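Local coordinates for monooxygenase (Agrobacterium tumefaciens, PDB 2I7G), which is probably a flavin-dependent monooxygenase of the luciferase-like family, built on a TIM barrel, whose substrate is not established, at residues 111-116 against 159-164; 46-51 against 82-87; 128-133 against 329-334. All blocks are in the same frame, centred on the assembly; numbering follows the deposited sequence.

Interaction 1: 111-116 against 159-164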
ATOM      1  N   ARG B 111       7.415  -6.670  -5.061  1.00 20.41           N
ATOM      2  CA  ARG B 111       6.623  -5.743  -4.241  1.00 20.87           C
ATOM      3  C   ARG B 111       5.277  -5.415  -4.867  1.00 20.47           C
ATOM      4  O   ARG B 111       4.271  -5.381  -4.162  1.00 20.79           O
ATOM      5  CB  ARG B 111       7.366  -4.417  -3.963  1.00 20.45           C
ATOM      6  CG  ARG B 111       8.717  -4.600  -3.307  1.00 20.15           C
ATOM      7  CD  ARG B 111       8.548  -5.071  -1.845  1.00 20.52           C
ATOM      8  NE  ARG B 111       9.863  -4.986  -1.173  1.00 19.24           N
ATOM      9  CZ  ARG B 111      10.073  -5.293   0.095  1.00 22.78           C
ATOM     10  NH1 ARG B 111       9.072  -5.699   0.863  1.00 20.26           N
ATOM     11  NH2 ARG B 111      11.300  -5.191   0.609  1.00 19.60           N
ATOM     12  N   VAL B 112       5.269  -5.151  -6.177  1.00 21.23           N
ATOM     13  CA  VAL B 112       4.034  -4.821  -6.872  1.00 20.86           C
ATOM     14  C   VAL B 112       3.064  -5.995  -6.695  1.00 19.93           C
ATOM     15  O   VAL B 112       1.904  -5.801  -6.315  1.00 20.68           O
ATOM     16  CB  VAL B 112       4.318  -4.513  -8.358  1.00 21.19           C
ATOM     17  CG1 VAL B 112       2.977  -4.453  -9.139  1.00 23.15           C
ATOM     18  CG2 VAL B 112       5.126  -3.152  -8.425  1.00 21.50           C
ATOM     19  N   PHE B 113       3.537  -7.207  -6.934  1.00 20.25           N
ATOM     20  CA  PHE B 113       2.663  -8.365  -6.795  1.00 20.80           C
ATOM     21  C   PHE B 113       2.124  -8.485  -5.373  1.00 21.30           C
ATOM     22  O   PHE B 113       0.944  -8.743  -5.185  1.00 20.95           O
ATOM     23  CB  PHE B 113       3.376  -9.656  -7.191  1.00 22.31           C
ATOM     24  CG  PHE B 113       2.479 -10.877  -7.142  1.00 22.80           C
ATOM     25  CD1 PHE B 113       1.502 -11.096  -8.124  1.00 26.09           C
ATOM     26  CD2 PHE B 113       2.577 -11.764  -6.100  1.00 25.83           C
ATOM     27  CE1 PHE B 113       0.652 -12.225  -8.060  1.00 26.81           C
ATOM     28  CE2 PHE B 113       1.759 -12.914  -6.058  1.00 24.55           C
ATOM     29  CZ  PHE B 113       0.793 -13.122  -7.031  1.00 25.97           C
ATOM     30  N   GLN B 114       2.988  -8.298  -4.380  1.00 20.11           N
ATOM     31  CA  GLN B 114       2.568  -8.412  -2.972  1.00 19.69           C
ATOM     32  C   GLN B 114       1.547  -7.340  -2.606  1.00 19.89           C
ATOM     33  O   GLN B 114       0.538  -7.614  -1.926  1.00 19.99           O
ATOM     34  CB  GLN B 114       3.784  -8.322  -2.031  1.00 19.41           C
ATOM     35  CG  GLN B 114       4.698  -9.554  -2.145  1.00 18.99           C
ATOM     36  CD  GLN B 114       5.877  -9.458  -1.230  1.00 21.34           C
ATOM     37  OE1 GLN B 114       6.514  -8.416  -1.117  1.00 22.42           O
ATOM     38  NE2 GLN B 114       6.188 -10.572  -0.577  1.00 22.51           N
ATOM     39  N   GLN B 115       1.784  -6.125  -3.068  1.00 20.33           N
ATOM     40  CA  GLN B 115       0.865  -5.030  -2.783  1.00 20.81           C
ATOM     41  C   GLN B 115      -0.520  -5.257  -3.411  1.00 21.45           C
ATOM     42  O   GLN B 115      -1.561  -5.181  -2.726  1.00 20.35           O
ATOM     43  CB  GLN B 115       1.476  -3.694  -3.230  1.00 20.93           C
ATOM     44  CG  GLN B 115       2.702  -3.239  -2.371  1.00 21.93           C
ATOM     45  CD  GLN B 115       3.604  -2.296  -3.184  1.00 27.36           C
ATOM     46  OE1 GLN B 115       3.193  -1.774  -4.222  1.00 27.83           O
ATOM     47  NE2 GLN B 115       4.845  -2.116  -2.728  1.00 24.60           N
ATOM     48  N   PHE B 116      -0.543  -5.626  -4.692  1.00 21.54           N
ATOM     49  CA  PHE B 116      -1.837  -5.844  -5.357  1.00 22.19           C
ATOM     50  C   PHE B 116      -2.513  -7.157  -4.900  1.00 21.47           C
ATOM     51  O   PHE B 116      -3.747  -7.218  -4.894  1.00 22.35           O
ATOM     52  CB  PHE B 116      -1.704  -5.768  -6.873  1.00 21.87           C
ATOM     53  CG  PHE B 116      -1.583  -4.359  -7.372  1.00 23.07           C
ATOM     54  CD1 PHE B 116      -2.727  -3.660  -7.769  1.00 24.03           C
ATOM     55  CD2 PHE B 116      -0.346  -3.718  -7.392  1.00 23.69           C
ATOM     56  CE1 PHE B 116      -2.604  -2.287  -8.215  1.00 26.80           C
ATOM     57  CE2 PHE B 116      -0.200  -2.376  -7.860  1.00 23.97           C
ATOM     58  CZ  PHE B 116      -1.349  -1.663  -8.255  1.00 26.40           C
ATOM     59  N   ASP B 159       7.982 -10.091 -17.354  1.00 21.81           N
ATOM     60  CA  ASP B 159       8.190 -11.539 -17.321  1.00 22.80           C
ATOM     61  C   ASP B 159       8.190 -12.044 -15.856  1.00 23.18           C
ATOM     62  O   ASP B 159       7.487 -13.011 -15.508  1.00 22.02           O
ATOM     63  CB  ASP B 159       9.518 -11.906 -17.989  1.00 21.90           C
ATOM     64  CG  ASP B 159       9.713 -13.392 -18.105  1.00 27.07           C
ATOM     65  OD1 ASP B 159       8.957 -14.030 -18.871  1.00 30.70           O
ATOM     66  OD2 ASP B 159      10.662 -13.917 -17.474  1.00 28.21           O
ATOM     67  N   LEU B 160       8.933 -11.352 -14.976  1.00 23.63           N
ATOM     68  CA  LEU B 160       8.840 -11.728 -13.524  1.00 24.04           C
ATOM     69  C   LEU B 160       7.410 -11.641 -12.923  1.00 23.00           C
ATOM     70  O   LEU B 160       6.912 -12.584 -12.289  1.00 23.43           O
ATOM     71  CB  LEU B 160       9.851 -10.970 -12.714  1.00 23.49           C
ATOM     72  CG  LEU B 160       9.827 -11.204 -11.203  1.00 23.44           C
ATOM     73  CD1 LEU B 160       9.954 -12.706 -10.877  1.00 21.83           C
ATOM     74  CD2 LEU B 160      10.993 -10.368 -10.655  1.00 22.59           C
ATOM     75  N   LEU B 161       6.730 -10.518 -13.127  1.00 22.41           N
ATOM     76  CA  LEU B 161       5.366 -10.367 -12.610  1.00 21.98           C
ATOM     77  C   LEU B 161       4.460 -11.523 -13.045  1.00 22.04           C
ATOM     78  O   LEU B 161       3.687 -12.051 -12.245  1.00 21.24           O
ATOM     79  CB  LEU B 161       4.758  -9.037 -13.077  1.00 21.68           C
ATOM     80  CG  LEU B 161       3.374  -8.678 -12.546  1.00 22.18           C
ATOM     81  CD1 LEU B 161       3.298  -8.676 -11.025  1.00 25.16           C
ATOM     82  CD2 LEU B 161       2.961  -7.315 -13.122  1.00 22.47           C
ATOM     83  N   LEU B 162       4.544 -11.917 -14.308  1.00 22.21           N
ATOM     84  CA  LEU B 162       3.705 -13.025 -14.794  1.00 22.47           C
ATOM     85  C   LEU B 162       4.108 -14.376 -14.169  1.00 22.64           C
ATOM     86  O   LEU B 162       3.244 -15.203 -13.867  1.00 22.71           O
ATOM     87  CB  LEU B 162       3.767 -13.121 -16.322  1.00 22.86           C
ATOM     88  CG  LEU B 162       3.181 -11.898 -17.056  1.00 23.51           C
ATOM     89  CD1 LEU B 162       3.488 -11.916 -18.568  1.00 25.69           C
ATOM     90  CD2 LEU B 162       1.672 -11.732 -16.806  1.00 25.20           C
ATOM     91  N   ALA B 163       5.409 -14.573 -13.951  1.00 21.58           N
ATOM     92  CA  ALA B 163       5.909 -15.778 -13.267  1.00 22.60           C
ATOM     93  C   ALA B 163       5.341 -15.857 -11.843  1.00 23.43           C
ATOM     94  O   ALA B 163       4.895 -16.929 -11.406  1.00 22.83           O
ATOM     95  CB  ALA B 163       7.417 -15.756 -13.231  1.00 22.08           C
ATOM     96  N   LEU B 164       5.330 -14.706 -11.163  1.00 21.36           N
ATOM     97  CA  LEU B 164       4.864 -14.624  -9.773  1.00 23.98           C
ATOM     98  C   LEU B 164       3.397 -14.974  -9.681  1.00 23.51           C
ATOM     99  O   LEU B 164       2.977 -15.667  -8.765  1.00 25.12           O
ATOM    100  CB  LEU B 164       5.079 -13.215  -9.224  1.00 22.51           C
ATOM    101  CG  LEU B 164       6.521 -12.745  -9.034  1.00 24.62           C
ATOM    102  CD1 LEU B 164       6.506 -11.277  -8.635  1.00 24.65           C
ATOM    103  CD2 LEU B 164       7.263 -13.639  -7.994  1.00 28.91           C
TER
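The ring of Phe113 takes Leu164 on one of its faces: CB of Leu164 sits 4.2 Å from the ring centroid and 16° off the normal, a CH-pi contact displaced toward the rim on the CG side. At the far end of the ring, CZ of Phe113 comes 3.8 Å from the carbonyl O of Leu164, so the aromatic side chain runs along Leu164 from its methyl group to its backbone. The two side chains lie alongside each other, pointing opposite ways, and CD1 of Leu164 reaches back to CB of Phe113 at 3.8 Å. Leu161, one turn earlier, meets the ring obliquely through CD1, which lies 4.0 Å from CB of Phe113 and 4.2 Å from its CD1. With CG anti to the backbone nitrogen (chi1 -176°), the phenyl group of Phe113 lies across the gap against helix 150-166, and the same first torsion in Leu161 brings its methyl CD1 close although its CB does not aim there. No hydrogen bond crosses the pair; apart from the ring's approach to the Leu164 carbonyl, carbon meets carbon. That carbonyl O is hydrogen-bonded to Arg188 NH2, and Phe113 also packs on Arg188, so one loop arginine touches both partners. On the other flank of helix 109-122, Arg111 makes a salt bridge with Glu70 of the second subunit. On the barrel side, Val112 and Leu161 both rest on Ile129 of strand 127-131. This is helix-to-helix packing on the outside of a TIM barrel, where helices 109-122 and 150-166 lie side by side against the strand that comes between them in the chain.

Interaction 2: 46-51 against 82-87; sequences RRLREL and STVLAA
Val84 meets Leu48 and Leu51 through both of its methyl groups, joining helices 40-60 and 81-89, two neighbours in the outer helical layer of the TIM barrel. All the packing across the pair is apolar. CG2 of Val84 lies 4.1 Å from CD2 of Leu48, while CG1 touches Leu51; each leucine crosses the valine at a slant. The forked side chain is thus shared between two residues on successive turns of the facing helix, with Leu48 and Val84 closest in the backbone at 8.1 Å between CA atoms, a spacing that explains why only branch ends meet. Toward the strands, Leu51 and Val84 both rest on Leu68 of strand 65-68, which lies between these helices in the chain, so the three elements form a beta-alpha unit with the preceding helix alongside. The second subunit adds to the apolar packing: its Leu121 lies on Leu48 and its Thr118 on Val84. An ionic pair lies outside the contact, where buried Arg47 forms a salt bridge with Glu54 of its own helix. Leu51 holds CG anti to its backbone nitrogen (chi1 179°), and this swings its CD2 to 3.9 Å from CG1 of Val84.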
ATOM      1  N   ARG B  46      -6.813  16.341   1.772  0.60 21.46           N
ATOM      2  CA  ARG B  46      -8.117  16.660   1.195  0.60 22.34           C
ATOM      3  C   ARG B  46      -8.312  15.956  -0.150  0.60 21.53           C
ATOM      4  O   ARG B  46      -9.387  15.436  -0.435  0.60 22.06           O
ATOM      5  CB  ARG B  46      -8.273  18.159   1.017  0.60 22.27           C
ATOM      6  CG  ARG B  46      -9.657  18.641   0.584  0.60 24.67           C
ATOM      7  CD  ARG B  46      -9.637  20.166   0.341  0.60 24.03           C
ATOM      8  NE  ARG B  46      -8.666  20.826   1.221  0.60 32.60           N
ATOM      9  CZ  ARG B  46      -7.582  21.482   0.813  0.60 32.85           C
ATOM     10  NH1 ARG B  46      -7.329  21.604  -0.477  0.60 37.02           N
ATOM     11  NH2 ARG B  46      -6.756  22.015   1.702  0.60 33.85           N
ATOM     12  N   ARG B  47      -7.277  15.956  -0.989  1.00 21.60           N
ATOM     13  CA  ARG B  47      -7.417  15.278  -2.289  1.00 21.84           C
ATOM     14  C   ARG B  47      -7.747  13.791  -2.119  1.00 22.48           C
ATOM     15  O   ARG B  47      -8.613  13.246  -2.836  1.00 20.28           O
ATOM     16  CB  ARG B  47      -6.184  15.459  -3.178  1.00 21.20           C
ATOM     17  CG  ARG B  47      -6.391  14.862  -4.579  1.00 20.77           C
ATOM     18  CD  ARG B  47      -7.495  15.624  -5.398  1.00 21.08           C
ATOM     19  NE  ARG B  47      -7.867  15.040  -6.710  1.00 24.30           N
ATOM     20  CZ  ARG B  47      -8.778  14.060  -6.872  1.00 25.30           C
ATOM     21  NH1 ARG B  47      -9.415  13.526  -5.816  1.00 26.99           N
ATOM     22  NH2 ARG B  47      -9.088  13.612  -8.086  1.00 27.05           N
ATOM     23  N   LEU B  48      -7.100  13.133  -1.156  1.00 21.70           N
ATOM     24  CA  LEU B  48      -7.339  11.689  -0.996  1.00 21.55           C
ATOM     25  C   LEU B  48      -8.735  11.423  -0.387  1.00 21.49           C
ATOM     26  O   LEU B  48      -9.383  10.443  -0.728  1.00 22.06           O
ATOM     27  CB  LEU B  48      -6.224  11.058  -0.167  1.00 21.82           C
ATOM     28  CG  LEU B  48      -4.903  10.933  -0.949  1.00 22.10           C
ATOM     29  CD1 LEU B  48      -3.915  10.188  -0.036  1.00 25.45           C
ATOM     30  CD2 LEU B  48      -5.101  10.126  -2.276  1.00 23.46           C
ATOM     31  N   ARG B  49      -9.173  12.281   0.532  0.50 21.61           N
ATOM     32  CA  ARG B  49     -10.540  12.175   1.045  0.50 22.80           C
ATOM     33  C   ARG B  49     -11.536  12.295  -0.124  0.50 22.41           C
ATOM     34  O   ARG B  49     -12.435  11.448  -0.281  0.50 22.09           O
ATOM     35  CB  ARG B  49     -10.820  13.218   2.139  0.50 22.72           C
ATOM     36  CG  ARG B  49     -12.325  13.459   2.371  0.50 23.91           C
ATOM     37  CD  ARG B  49     -12.671  14.170   3.673  0.50 24.60           C
ATOM     38  NE  ARG B  49     -12.012  15.464   3.826  0.50 29.37           N
ATOM     39  CZ  ARG B  49     -12.239  16.542   3.083  0.50 30.89           C
ATOM     40  NH1 ARG B  49     -13.114  16.506   2.089  0.50 31.36           N
ATOM     41  NH2 ARG B  49     -11.577  17.666   3.344  0.50 31.14           N
ATOM     42  N   GLU B  50     -11.343  13.312  -0.967  1.00 21.94           N
ATOM     43  CA  GLU B  50     -12.197  13.497  -2.145  1.00 21.95           C
ATOM     44  C   GLU B  50     -12.129  12.291  -3.111  1.00 21.43           C
ATOM     45  O   GLU B  50     -13.174  11.824  -3.623  1.00 22.22           O
ATOM     46  CB  GLU B  50     -11.808  14.798  -2.850  1.00 20.82           C
ATOM     47  CG  GLU B  50     -12.362  16.014  -2.168  1.00 25.26           C
ATOM     48  CD  GLU B  50     -11.729  17.319  -2.687  1.00 30.54           C
ATOM     49  OE1 GLU B  50     -10.767  17.286  -3.513  1.00 34.55           O
ATOM     50  OE2 GLU B  50     -12.174  18.371  -2.185  1.00 35.48           O
ATOM     51  N   LEU B  51     -10.917  11.765  -3.317  1.00 20.69           N
ATOM     52  CA  LEU B  51     -10.748  10.623  -4.210  1.00 21.63           C
ATOM     53  C   LEU B  51     -11.542   9.410  -3.704  1.00 22.09           C
ATOM     54  O   LEU B  51     -12.209   8.718  -4.499  1.00 22.10           O
ATOM     55  CB  LEU B  51      -9.261  10.272  -4.318  1.00 21.10           C
ATOM     56  CG  LEU B  51      -8.896   9.069  -5.219  1.00 22.19           C
ATOM     57  CD1 LEU B  51      -9.342   9.333  -6.679  1.00 25.39           C
ATOM     58  CD2 LEU B  51      -7.380   8.889  -5.098  1.00 22.98           C
ATOM     59  N   SER B  82      -1.341   1.235  -5.313  1.00 22.50           N
ATOM     60  CA  SER B  82      -1.791   0.096  -4.483  1.00 22.53           C
ATOM     61  C   SER B  82      -2.164   0.525  -3.050  1.00 22.61           C
ATOM     62  O   SER B  82      -3.128  -0.009  -2.464  1.00 23.13           O
ATOM     63  CB  SER B  82      -0.701  -1.000  -4.457  1.00 21.92           C
ATOM     64  OG  SER B  82       0.529  -0.510  -3.915  1.00 22.62           O
ATOM     65  N   THR B  83      -1.407   1.473  -2.484  1.00 21.61           N
ATOM     66  CA  THR B  83      -1.670   1.937  -1.111  1.00 21.33           C
ATOM     67  C   THR B  83      -3.078   2.576  -1.028  1.00 22.23           C
ATOM     68  O   THR B  83      -3.876   2.276  -0.140  1.00 21.86           O
ATOM     69  CB  THR B  83      -0.551   2.901  -0.601  1.00 21.93           C
ATOM     70  OG1 THR B  83       0.751   2.281  -0.797  1.00 20.77           O
ATOM     71  CG2 THR B  83      -0.767   3.229   0.889  1.00 19.99           C
ATOM     72  N   VAL B  84      -3.376   3.465  -1.982  1.00 21.87           N
ATOM     73  CA  VAL B  84      -4.685   4.070  -2.039  1.00 21.42           C
ATOM     74  C   VAL B  84      -5.820   3.050  -2.369  1.00 20.77           C
ATOM     75  O   VAL B  84      -6.918   3.132  -1.761  1.00 19.87           O
ATOM     76  CB  VAL B  84      -4.696   5.323  -2.990  1.00 20.54           C
ATOM     77  CG1 VAL B  84      -6.068   5.958  -2.920  1.00 21.40           C
ATOM     78  CG2 VAL B  84      -3.614   6.353  -2.557  1.00 21.08           C
ATOM     79  N   LEU B  85      -5.551   2.094  -3.262  1.00 21.23           N
ATOM     80  CA  LEU B  85      -6.557   1.083  -3.672  1.00 20.99           C
ATOM     81  C   LEU B  85      -6.905   0.204  -2.472  1.00 20.97           C
ATOM     82  O   LEU B  85      -8.020  -0.291  -2.371  1.00 20.55           O
ATOM     83  CB  LEU B  85      -6.089   0.234  -4.869  1.00 21.05           C
ATOM     84  CG  LEU B  85      -5.933   1.053  -6.187  1.00 22.81           C
ATOM     85  CD1 LEU B  85      -5.267   0.211  -7.254  1.00 25.48           C
ATOM     86  CD2 LEU B  85      -7.325   1.669  -6.665  1.00 23.11           C
ATOM     87  N   ALA B  86      -5.937  -0.023  -1.583  1.00 20.36           N
ATOM     88  CA  ALA B  86      -6.231  -0.750  -0.313  1.00 21.67           C
ATOM     89  C   ALA B  86      -7.331  -0.074   0.483  1.00 20.77           C
ATOM     90  O   ALA B  86      -8.232  -0.732   1.039  1.00 22.06           O
ATOM     91  CB  ALA B  86      -4.971  -0.895   0.549  1.00 21.97           C
ATOM     92  N   ALA B  87      -7.227   1.255   0.599  1.00 21.35           N
ATOM     93  CA  ALA B  87      -8.272   2.008   1.297  1.00 21.47           C
ATOM     94  C   ALA B  87      -9.619   1.906   0.533  1.00 20.69           C
ATOM     95  O   ALA B  87     -10.688   1.739   1.131  1.00 20.91           O
ATOM     96  CB  ALA B  87      -7.831   3.442   1.460  1.00 21.35           C
TER

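Interaction 3: 128-133 against 329-334; sequences EIMAGR and RFLLQM
Glu128 and Arg329 meet head on in a two-pronged salt bridge. NH1 of Arg329 gives a nearly straight bond of 2.8 Å to OE1 of Glu128. A second, equally straight at 168°, runs from NH2 of Arg329 to OE2 of Glu128. Both oxygens accept through their syn lone pairs, and both lie in the guanidinium plane; carboxylate and guanidinium are turned only 13° apart. A third bond, from NH2 to OE1, is weak. The paired bonds hold the two groups nearly coplanar and resist rotation of either. The bend in the arginine chain at chi3 (-72°) turns its terminal nitrogens to the glutamate, whose own chain is extended beyond CG. Next to this pair, the methyl CE of selenomethionine Met130 and CD1 of Leu331 touch tip to tip at 3.7 Å, a small apolar layer stacked on the ionic one. Further out, each charge has a second partner: OE2 of Glu128 pairs with Arg96 NE, and NE of Arg329 with Glu23 OE1. Four charges of alternating sign thus form a chain, which probably lowers the cost of burying Glu128 and Arg329. Trp197 of strand 196-200 packs against Glu128, Met130 and Arg329. The strands themselves are far apart, 12.2 Å between the CA atoms of Met130 and Leu331, so only side chains bridge them. Residues two apart on each strand point inward and form stacked layers, as expected of the interior of a parallel TIM barrel, with strands 127-131 and 329-333 facing each other across its core.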
ATOM      1  N   GLU B 128      -6.589  -5.468  -9.889  1.00 22.66           N
ATOM      2  CA  GLU B 128      -5.908  -5.653 -11.174  1.00 23.25           C
ATOM      3  C   GLU B 128      -4.714  -4.712 -11.238  1.00 23.35           C
ATOM      4  O   GLU B 128      -4.638  -3.668 -10.510  1.00 20.76           O
ATOM      5  CB  GLU B 128      -6.852  -5.336 -12.371  1.00 22.29           C
ATOM      6  CG  GLU B 128      -8.176  -6.074 -12.379  1.00 25.03           C
ATOM      7  CD  GLU B 128      -8.974  -5.805 -13.629  1.00 27.74           C
ATOM      8  OE1 GLU B 128      -8.553  -4.934 -14.441  1.00 31.05           O
ATOM      9  OE2 GLU B 128     -10.030  -6.457 -13.770  1.00 28.65           O
ATOM     10  N   ILE B 129      -3.774  -5.086 -12.103  1.00 23.04           N
ATOM     11  CA  ILE B 129      -2.595  -4.253 -12.374  1.00 23.36           C
ATOM     12  C   ILE B 129      -2.653  -3.849 -13.848  1.00 23.50           C
ATOM     13  O   ILE B 129      -2.862  -4.714 -14.711  1.00 23.98           O
ATOM     14  CB  ILE B 129      -1.269  -5.051 -12.137  1.00 22.60           C
ATOM     15  CG1 ILE B 129      -1.154  -5.467 -10.657  1.00 24.77           C
ATOM     16  CG2 ILE B 129      -0.071  -4.183 -12.616  1.00 23.88           C
ATOM     17  CD1 ILE B 129      -0.054  -6.584 -10.405  1.00 24.78           C
HETATM   18  N   MSE B 130      -2.490  -2.551 -14.135  1.00 22.89           N
HETATM   19  CA  MSE B 130      -2.287  -2.126 -15.527  1.00 24.48           C
HETATM   20  C   MSE B 130      -0.888  -1.548 -15.619  1.00 24.07           C
HETATM   21  O   MSE B 130      -0.590  -0.499 -15.017  1.00 24.87           O
HETATM   22  CB  MSE B 130      -3.352  -1.113 -15.971  1.00 23.40           C
HETATM   23  CG  MSE B 130      -3.138  -0.674 -17.401  1.00 23.68           C
HETATM   24 SE   MSE B 130      -4.260   0.914 -17.820  0.65 29.96          SE
HETATM   25  CE  MSE B 130      -5.915   0.480 -16.883  1.00 30.19           C
ATOM     26  N   ALA B 131      -0.011  -2.281 -16.299  1.00 23.20           N
ATOM     27  CA  ALA B 131       1.400  -1.895 -16.353  1.00 23.33           C
ATOM     28  C   ALA B 131       1.658  -1.087 -17.630  1.00 24.32           C
ATOM     29  O   ALA B 131       1.187  -1.448 -18.726  1.00 23.67           O
ATOM     30  CB  ALA B 131       2.255  -3.114 -16.339  1.00 23.77           C
ATOM     31  N   GLY B 132       2.417  -0.019 -17.501  1.00 23.86           N
ATOM     32  CA  GLY B 132       2.782   0.743 -18.678  1.00 25.45           C
ATOM     33  C   GLY B 132       3.899   1.733 -18.444  1.00 25.49           C
ATOM     34  O   GLY B 132       4.456   1.844 -17.344  1.00 24.80           O
ATOM     35  N   ARG B 133       4.205   2.458 -19.510  1.00 25.50           N
ATOM     36  CA  ARG B 133       5.294   3.432 -19.519  1.00 26.56           C
ATOM     37  C   ARG B 133       4.997   4.641 -18.614  1.00 25.75           C
ATOM     38  O   ARG B 133       5.886   5.132 -17.912  1.00 24.47           O
ATOM     39  CB  ARG B 133       5.554   3.833 -20.979  1.00 26.78           C
ATOM     40  CG  ARG B 133       6.617   4.858 -21.199  1.00 30.27           C
ATOM     41  CD  ARG B 133       6.753   5.105 -22.722  1.00 28.77           C
ATOM     42  NE  ARG B 133       8.165   5.034 -23.031  1.00 44.08           N
ATOM     43  CZ  ARG B 133       8.758   4.027 -23.660  1.00 43.69           C
ATOM     44  NH1 ARG B 133      10.057   4.069 -23.809  1.00 49.58           N
ATOM     45  NH2 ARG B 133       8.053   3.004 -24.153  1.00 46.30           N
ATOM     46  N   ARG B 329     -13.808  -2.889 -22.719  1.00 22.78           N
ATOM     47  CA  ARG B 329     -13.758  -2.016 -21.582  1.00 22.63           C
ATOM     48  C   ARG B 329     -13.556  -0.567 -22.073  1.00 21.42           C
ATOM     49  O   ARG B 329     -12.906  -0.349 -23.096  1.00 21.28           O
ATOM     50  CB  ARG B 329     -12.637  -2.499 -20.627  1.00 23.38           C
ATOM     51  CG  ARG B 329     -12.378  -1.549 -19.444  1.00 23.36           C
ATOM     52  CD  ARG B 329     -11.249  -2.099 -18.528  1.00 25.72           C
ATOM     53  NE  ARG B 329     -11.673  -3.254 -17.747  1.00 27.85           N
ATOM     54  CZ  ARG B 329     -10.928  -3.820 -16.768  1.00 28.73           C
ATOM     55  NH1 ARG B 329      -9.727  -3.355 -16.470  1.00 28.83           N
ATOM     56  NH2 ARG B 329     -11.414  -4.829 -16.083  1.00 28.01           N
ATOM     57  N   PHE B 330     -14.145   0.380 -21.346  1.00 20.89           N
ATOM     58  CA  PHE B 330     -14.068   1.819 -21.638  1.00 20.58           C
ATOM     59  C   PHE B 330     -13.747   2.516 -20.335  1.00 21.24           C
ATOM     60  O   PHE B 330     -14.530   2.404 -19.379  1.00 21.75           O
ATOM     61  CB  PHE B 330     -15.406   2.338 -22.215  1.00 20.32           C
ATOM     62  CG  PHE B 330     -15.464   3.820 -22.384  1.00 22.66           C
ATOM     63  CD1 PHE B 330     -14.971   4.414 -23.559  1.00 23.10           C
ATOM     64  CD2 PHE B 330     -15.999   4.645 -21.372  1.00 19.96           C
ATOM     65  CE1 PHE B 330     -14.985   5.799 -23.734  1.00 21.23           C
ATOM     66  CE2 PHE B 330     -16.074   6.048 -21.563  1.00 20.77           C
ATOM     67  CZ  PHE B 330     -15.541   6.624 -22.737  1.00 22.32           C
ATOM     68  N   LEU B 331     -12.627   3.250 -20.271  1.00 20.90           N
ATOM     69  CA  LEU B 331     -12.220   3.959 -19.069  1.00 21.55           C
ATOM     70  C   LEU B 331     -12.124   5.467 -19.330  1.00 21.94           C
ATOM     71  O   LEU B 331     -11.447   5.902 -20.262  1.00 22.63           O
ATOM     72  CB  LEU B 331     -10.847   3.470 -18.568  1.00 22.54           C
ATOM     73  CG  LEU B 331     -10.703   2.054 -18.019  1.00 25.08           C
ATOM     74  CD1 LEU B 331      -9.299   1.982 -17.312  1.00 27.33           C
ATOM     75  CD2 LEU B 331     -11.867   1.686 -17.043  1.00 25.72           C
ATOM     76  N   LEU B 332     -12.790   6.245 -18.485  1.00 22.62           N
ATOM     77  CA  LEU B 332     -12.907   7.687 -18.712  1.00 22.15           C
ATOM     78  C   LEU B 332     -12.143   8.435 -17.618  1.00 22.60           C
ATOM     79  O   LEU B 332     -12.379   8.160 -16.419  1.00 22.81           O
ATOM     80  CB  LEU B 332     -14.408   8.023 -18.635  1.00 22.84           C
ATOM     81  CG  LEU B 332     -14.743   9.494 -18.847  1.00 23.36           C
ATOM     82  CD1 LEU B 332     -14.280  10.009 -20.236  1.00 23.64           C
ATOM     83  CD2 LEU B 332     -16.305   9.786 -18.573  1.00 22.76           C
ATOM     84  N   GLN B 333     -11.299   9.396 -17.999  1.00 22.31           N
ATOM     85  CA  GLN B 333     -10.594  10.248 -17.024  1.00 23.73           C
ATOM     86  C   GLN B 333     -11.225  11.645 -17.080  1.00 24.65           C
ATOM     87  O   GLN B 333     -11.065  12.367 -18.078  1.00 23.38           O
ATOM     88  CB  GLN B 333      -9.087  10.295 -17.314  1.00 24.26           C
ATOM     89  CG  GLN B 333      -8.343  11.249 -16.371  1.00 24.44           C
ATOM     90  CD  GLN B 333      -6.823  11.213 -16.548  1.00 28.49           C
ATOM     91  OE1 GLN B 333      -6.198  10.146 -16.530  1.00 41.41           O
ATOM     92  NE2 GLN B 333      -6.238  12.348 -16.635  1.00 27.84           N
HETATM   93  N   MSE B 334     -11.983  11.980 -16.035  0.50 23.65           N
HETATM   94  CA  MSE B 334     -12.644  13.294 -15.897  0.50 23.97           C
HETATM   95  C   MSE B 334     -11.905  14.164 -14.879  0.50 24.92           C
HETATM   96  O   MSE B 334     -11.702  15.375 -15.081  0.50 24.69           O
HETATM   97  CB  MSE B 334     -14.095  13.118 -15.405  0.50 24.00           C
HETATM   98  CG  MSE B 334     -14.947  12.170 -16.225  0.50 22.80           C
HETATM   99 SE   MSE B 334     -16.846  12.153 -15.664  0.35 24.16          SE
HETATM  100  CE  MSE B 334     -16.637  11.458 -13.885  0.50 26.61           C
TER

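How the interactions relate
All three contacts are buried, but they lie in different layers of one barrel. Interaction 3 is at its centre and joins two strands across the interior, combining a salt bridge with a single apolar contact; interactions 1 and 2 belong to the helical shell, have no hydrogen bond or salt bridge across their segments, and both touch the second subunit. Helix 109-122 connects them: Gln115 OE1 is probably hydrogen-bonded to Ser82 OG at 3.0 Å, and Phe116 packs on Ser82 and Leu85. Strand 127-131 ties interaction 1 to interaction 3, since its Ile129 packs on residues of both helices, Phe116 among them. Interactions 2 and 3 do not touch, their nearest atoms being about 5 Å apart.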